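Local coordinates for protein pelota homolog (Archaeoglobus fulgidus, PDB 3OBY), which probably recognises stalled ribosomes and cleaves their mRNA, and may aid release of non-functional ribosomes and decay of damaged messages, at residues M133-G144 / S222-L232. Numbering follows the deposited sequence.
Sequences MLTIEEGYAVAG and SVGSRGFIEIL
A beta hairpin, closed by a type II turn from Glu137 to Tyr140, packs against residues 222-232, which include helix 224-232, in the central domain of this eRF1-family protein, with Thr135 and Phe228 joining the two. Thr135 OG1 accepts a hydrogen bond from Gly224 N (3.0 Å, N-H...O angle 155°) and donates one to Val142 O, tying that amide to the hairpin backbone. With chi1 at 49°, that hydroxyl sits between backbone N and carbonyl carbon, while CG2 points to the helix, 3.9 Å from Phe228 CE1. The Phe228 ring reaches over both strands: its CZ lies 3.9 Å from Val142 CG1, Val142 O is at its edge, and CD1 meets Met133 CB at 3.8 Å. Met133 SD makes an oblique Met-aromatic contact with the same ring and packs on Ile231 CG2 (3.6 Å); the chain then bends at chi3, bringing CE to Leu232 CD2 (3.6 Å). Near the turn, the Val223 side chain crosses those of Glu137 and Tyr140 roughly at right angles; Tyr140 OH is hydrogen-bonded to Glu156. Strand 150-158 flanks the hairpin, Phe228 touching Val151; strand 187-191 meets Ile231, and helix 172-183 packs on the sheet's other face through Leu134 and Ile136.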
loop_
_atom_site.group_PDB
_atom_site.type_symbol
_atom_site.label_atom_id
_atom_site.label_comp_id
_atom_site.label_asym_id
_atom_site.label_seq_id
_atom_site.Cartn_x
_atom_site.Cartn_y
_atom_site.Cartn_z
ATOM N N MET A 133 1.663 19.161 4.838
ATOM C CA MET A 133 0.406 19.738 4.410
ATOM C C MET A 133 0.472 21.252 4.529
ATOM O O MET A 133 0.932 21.787 5.539
ATOM C CB MET A 133 -0.737 19.195 5.259
ATOM C CG MET A 133 -1.191 17.807 4.868
ATOM S SD MET A 133 -2.447 17.209 5.988
ATOM C CE MET A 133 -1.884 15.501 6.283
ATOM N N LEU A 134 0.011 21.936 3.487
ATOM C CA LEU A 134 0.014 23.392 3.451
ATOM C C LEU A 134 -1.337 23.955 3.056
ATOM O O LEU A 134 -1.805 23.743 1.936
ATOM C CB LEU A 134 1.051 23.895 2.452
ATOM C CG LEU A 134 0.943 25.391 2.144
ATOM C CD1 LEU A 134 1.603 26.171 3.261
ATOM C CD2 LEU A 134 1.611 25.711 0.819
ATOM N N THR A 135 -1.965 24.670 3.977
ATOM C CA THR A 135 -3.247 25.299 3.692
ATOM C C THR A 135 -2.898 26.746 3.398
ATOM O O THR A 135 -2.157 27.372 4.155
ATOM C CB THR A 135 -4.188 25.227 4.895
ATOM O OG1 THR A 135 -3.497 25.670 6.069
ATOM C CG2 THR A 135 -4.679 23.806 5.093
ATOM N N ILE A 136 -3.408 27.273 2.292
ATOM C CA ILE A 136 -3.094 28.641 1.911
ATOM C C ILE A 136 -4.278 29.396 1.331
ATOM O O ILE A 136 -5.125 28.835 0.632
ATOM C CB ILE A 136 -1.945 28.667 0.880
ATOM C CG1 ILE A 136 -1.406 30.090 0.722
ATOM C CG2 ILE A 136 -2.443 28.155 -0.465
ATOM C CD1 ILE A 136 -0.223 30.196 -0.233
ATOM N N GLU A 137 -4.315 30.685 1.637
ATOM C CA GLU A 137 -5.357 31.581 1.170
ATOM C C GLU A 137 -4.664 32.934 1.083
ATOM O O GLU A 137 -3.614 33.123 1.695
ATOM C CB GLU A 137 -6.501 31.637 2.181
ATOM C CG GLU A 137 -6.178 32.420 3.442
ATOM C CD GLU A 137 -7.224 32.243 4.522
ATOM O OE1 GLU A 137 -8.423 32.445 4.235
ATOM O OE2 GLU A 137 -6.845 31.902 5.661
ATOM N N GLU A 138 -5.240 33.866 0.331
ATOM C CA GLU A 138 -4.643 35.190 0.176
ATOM C C GLU A 138 -3.984 35.718 1.445
ATOM O O GLU A 138 -4.631 35.855 2.481
ATOM C CB GLU A 138 -5.686 36.206 -0.298
ATOM C CG GLU A 138 -5.951 36.205 -1.796
ATOM C CD GLU A 138 -6.674 37.466 -2.254
ATOM O OE1 GLU A 138 -7.796 37.721 -1.768
ATOM O OE2 GLU A 138 -6.116 38.204 -3.096
ATOM N N GLY A 139 -2.688 36.001 1.345
ATOM C CA GLY A 139 -1.934 36.541 2.463
ATOM C C GLY A 139 -1.799 35.719 3.732
ATOM O O GLY A 139 -1.451 36.262 4.779
ATOM N N TYR A 140 -2.059 34.419 3.663
ATOM C CA TYR A 140 -1.938 33.584 4.855
ATOM C C TYR A 140 -1.697 32.113 4.534
ATOM O O TYR A 140 -2.334 31.546 3.644
ATOM C CB TYR A 140 -3.190 33.722 5.726
ATOM C CG TYR A 140 -3.135 32.908 6.995
ATOM C CD1 TYR A 140 -2.093 33.076 7.908
ATOM C CD2 TYR A 140 -4.122 31.969 7.285
ATOM C CE1 TYR A 140 -2.036 32.329 9.078
ATOM C CE2 TYR A 140 -4.076 31.219 8.451
ATOM C CZ TYR A 140 -3.032 31.405 9.343
ATOM O OH TYR A 140 -2.992 30.670 10.503
ATOM N N ALA A 141 -0.778 31.500 5.275
ATOM C CA ALA A 141 -0.448 30.100 5.071
ATOM C C ALA A 141 0.021 29.423 6.352
ATOM O O ALA A 141 0.665 30.037 7.204
ATOM C CB ALA A 141 0.621 29.971 3.998
ATOM N N VAL A 142 -0.314 28.144 6.472
ATOM C CA VAL A 142 0.065 27.338 7.624
ATOM C C VAL A 142 0.429 25.946 7.135
ATOM O O VAL A 142 -0.295 25.344 6.341
ATOM C CB VAL A 142 -1.093 27.206 8.633
ATOM C CG1 VAL A 142 -0.688 26.287 9.779
ATOM C CG2 VAL A 142 -1.473 28.568 9.154
ATOM N N ALA A 143 1.554 25.436 7.608
ATOM C CA ALA A 143 1.991 24.117 7.201
ATOM C C ALA A 143 2.241 23.228 8.401
ATOM O O ALA A 143 2.653 23.686 9.465
ATOM C CB ALA A 143 3.248 24.222 6.364
ATOM N N GLY A 144 1.976 21.946 8.211
ATOM C CA GLY A 144 2.182 20.975 9.259
ATOM C C GLY A 144 2.729 19.718 8.621
ATOM O O GLY A 144 2.596 19.513 7.413
ATOM N N SER A 222 -11.088 24.320 3.828
ATOM C CA SER A 222 -10.721 24.657 5.196
ATOM C C SER A 222 -9.293 25.196 5.232
ATOM O O SER A 222 -8.585 25.175 4.229
ATOM C CB SER A 222 -10.828 23.410 6.076
ATOM O OG SER A 222 -11.977 22.644 5.748
ATOM N N VAL A 223 -8.868 25.683 6.389
ATOM C CA VAL A 223 -7.518 26.202 6.525
ATOM C C VAL A 223 -6.994 25.856 7.916
ATOM O O VAL A 223 -7.777 25.624 8.832
ATOM C CB VAL A 223 -7.491 27.735 6.297
ATOM C CG1 VAL A 223 -8.443 28.425 7.263
ATOM C CG2 VAL A 223 -6.069 28.264 6.455
ATOM N N GLY A 224 -5.673 25.803 8.065
ATOM C CA GLY A 224 -5.085 25.470 9.353
ATOM C C GLY A 224 -5.590 24.152 9.922
ATOM O O GLY A 224 -5.819 23.192 9.180
ATOM N N SER A 225 -5.763 24.108 11.242
ATOM C CA SER A 225 -6.243 22.909 11.932
ATOM C C SER A 225 -7.414 22.242 11.218
ATOM O O SER A 225 -7.385 21.046 10.928
ATOM C CB SER A 225 -6.668 23.264 13.355
ATOM O OG SER A 225 -7.365 22.184 13.951
ATOM N N ARG A 226 -8.454 23.025 10.959
ATOM C CA ARG A 226 -9.640 22.538 10.269
ATOM C C ARG A 226 -9.237 21.815 8.990
ATOM O O ARG A 226 -9.641 20.672 8.754
ATOM C CB ARG A 226 -10.555 23.716 9.931
ATOM C CG ARG A 226 -11.550 24.076 11.018
ATOM C CD ARG A 226 -12.860 23.351 10.776
ATOM N NE ARG A 226 -13.470 23.810 9.532
ATOM C CZ ARG A 226 -14.407 23.150 8.859
ATOM N NH1 ARG A 226 -14.858 21.983 9.299
ATOM N NH2 ARG A 226 -14.892 23.661 7.735
ATOM N N GLY A 227 -8.432 22.496 8.175
ATOM C CA GLY A 227 -7.974 21.936 6.917
ATOM C C GLY A 227 -7.254 20.607 7.029
ATOM O O GLY A 227 -7.605 19.650 6.339
ATOM N N PHE A 228 -6.246 20.538 7.889
ATOM C CA PHE A 228 -5.496 19.304 8.060
ATOM C C PHE A 228 -6.441 18.160 8.387
ATOM O O PHE A 228 -6.300 17.058 7.851
ATOM C CB PHE A 228 -4.447 19.456 9.169
ATOM C CG PHE A 228 -3.492 20.601 8.951
ATOM C CD1 PHE A 228 -3.077 20.952 7.668
ATOM C CD2 PHE A 228 -2.978 21.308 10.030
ATOM C CE1 PHE A 228 -2.164 21.993 7.463
ATOM C CE2 PHE A 228 -2.068 22.347 9.838
ATOM C CZ PHE A 228 -1.659 22.690 8.550
ATOM N N ILE A 229 -7.410 18.428 9.256
ATOM C CA ILE A 229 -8.378 17.411 9.645
ATOM C C ILE A 229 -9.174 16.942 8.439
ATOM O O ILE A 229 -9.420 15.749 8.278
ATOM C CB ILE A 229 -9.372 17.941 10.701
ATOM C CG1 ILE A 229 -8.613 18.426 11.937
ATOM C CG2 ILE A 229 -10.357 16.839 11.083
ATOM C CD1 ILE A 229 -7.697 17.380 12.542
ATOM N N GLU A 230 -9.581 17.882 7.594
ATOM C CA GLU A 230 -10.347 17.523 6.414
ATOM C C GLU A 230 -9.476 16.754 5.430
ATOM O O GLU A 230 -9.938 15.810 4.781
ATOM C CB GLU A 230 -10.924 18.763 5.732
ATOM C CG GLU A 230 -11.829 18.402 4.571
ATOM C CD GLU A 230 -12.954 17.463 4.986
ATOM O OE1 GLU A 230 -13.586 16.861 4.092
ATOM O OE2 GLU A 230 -13.208 17.335 6.205
ATOM N N ILE A 231 -8.215 17.163 5.316
ATOM C CA ILE A 231 -7.293 16.483 4.419
ATOM C C ILE A 231 -7.271 15.007 4.817
ATOM O O ILE A 231 -7.479 14.128 3.981
ATOM C CB ILE A 231 -5.847 17.048 4.532
ATOM C CG1 ILE A 231 -5.809 18.531 4.158
ATOM C CG2 ILE A 231 -4.918 16.261 3.622
ATOM C CD1 ILE A 231 -6.193 18.823 2.732
ATOM N N LEU A 232 -7.031 14.744 6.100
ATOM C CA LEU A 232 -6.974 13.376 6.601
ATOM C C LEU A 232 -8.263 12.611 6.342
ATOM O O LEU A 232 -8.243 11.406 6.087
ATOM C CB LEU A 232 -6.661 13.373 8.100
ATOM C CG LEU A 232 -5.303 13.973 8.491
ATOM C CD1 LEU A 232 -5.133 13.942 10.002
ATOM C CD2 LEU A 232 -4.185 13.196 7.817
#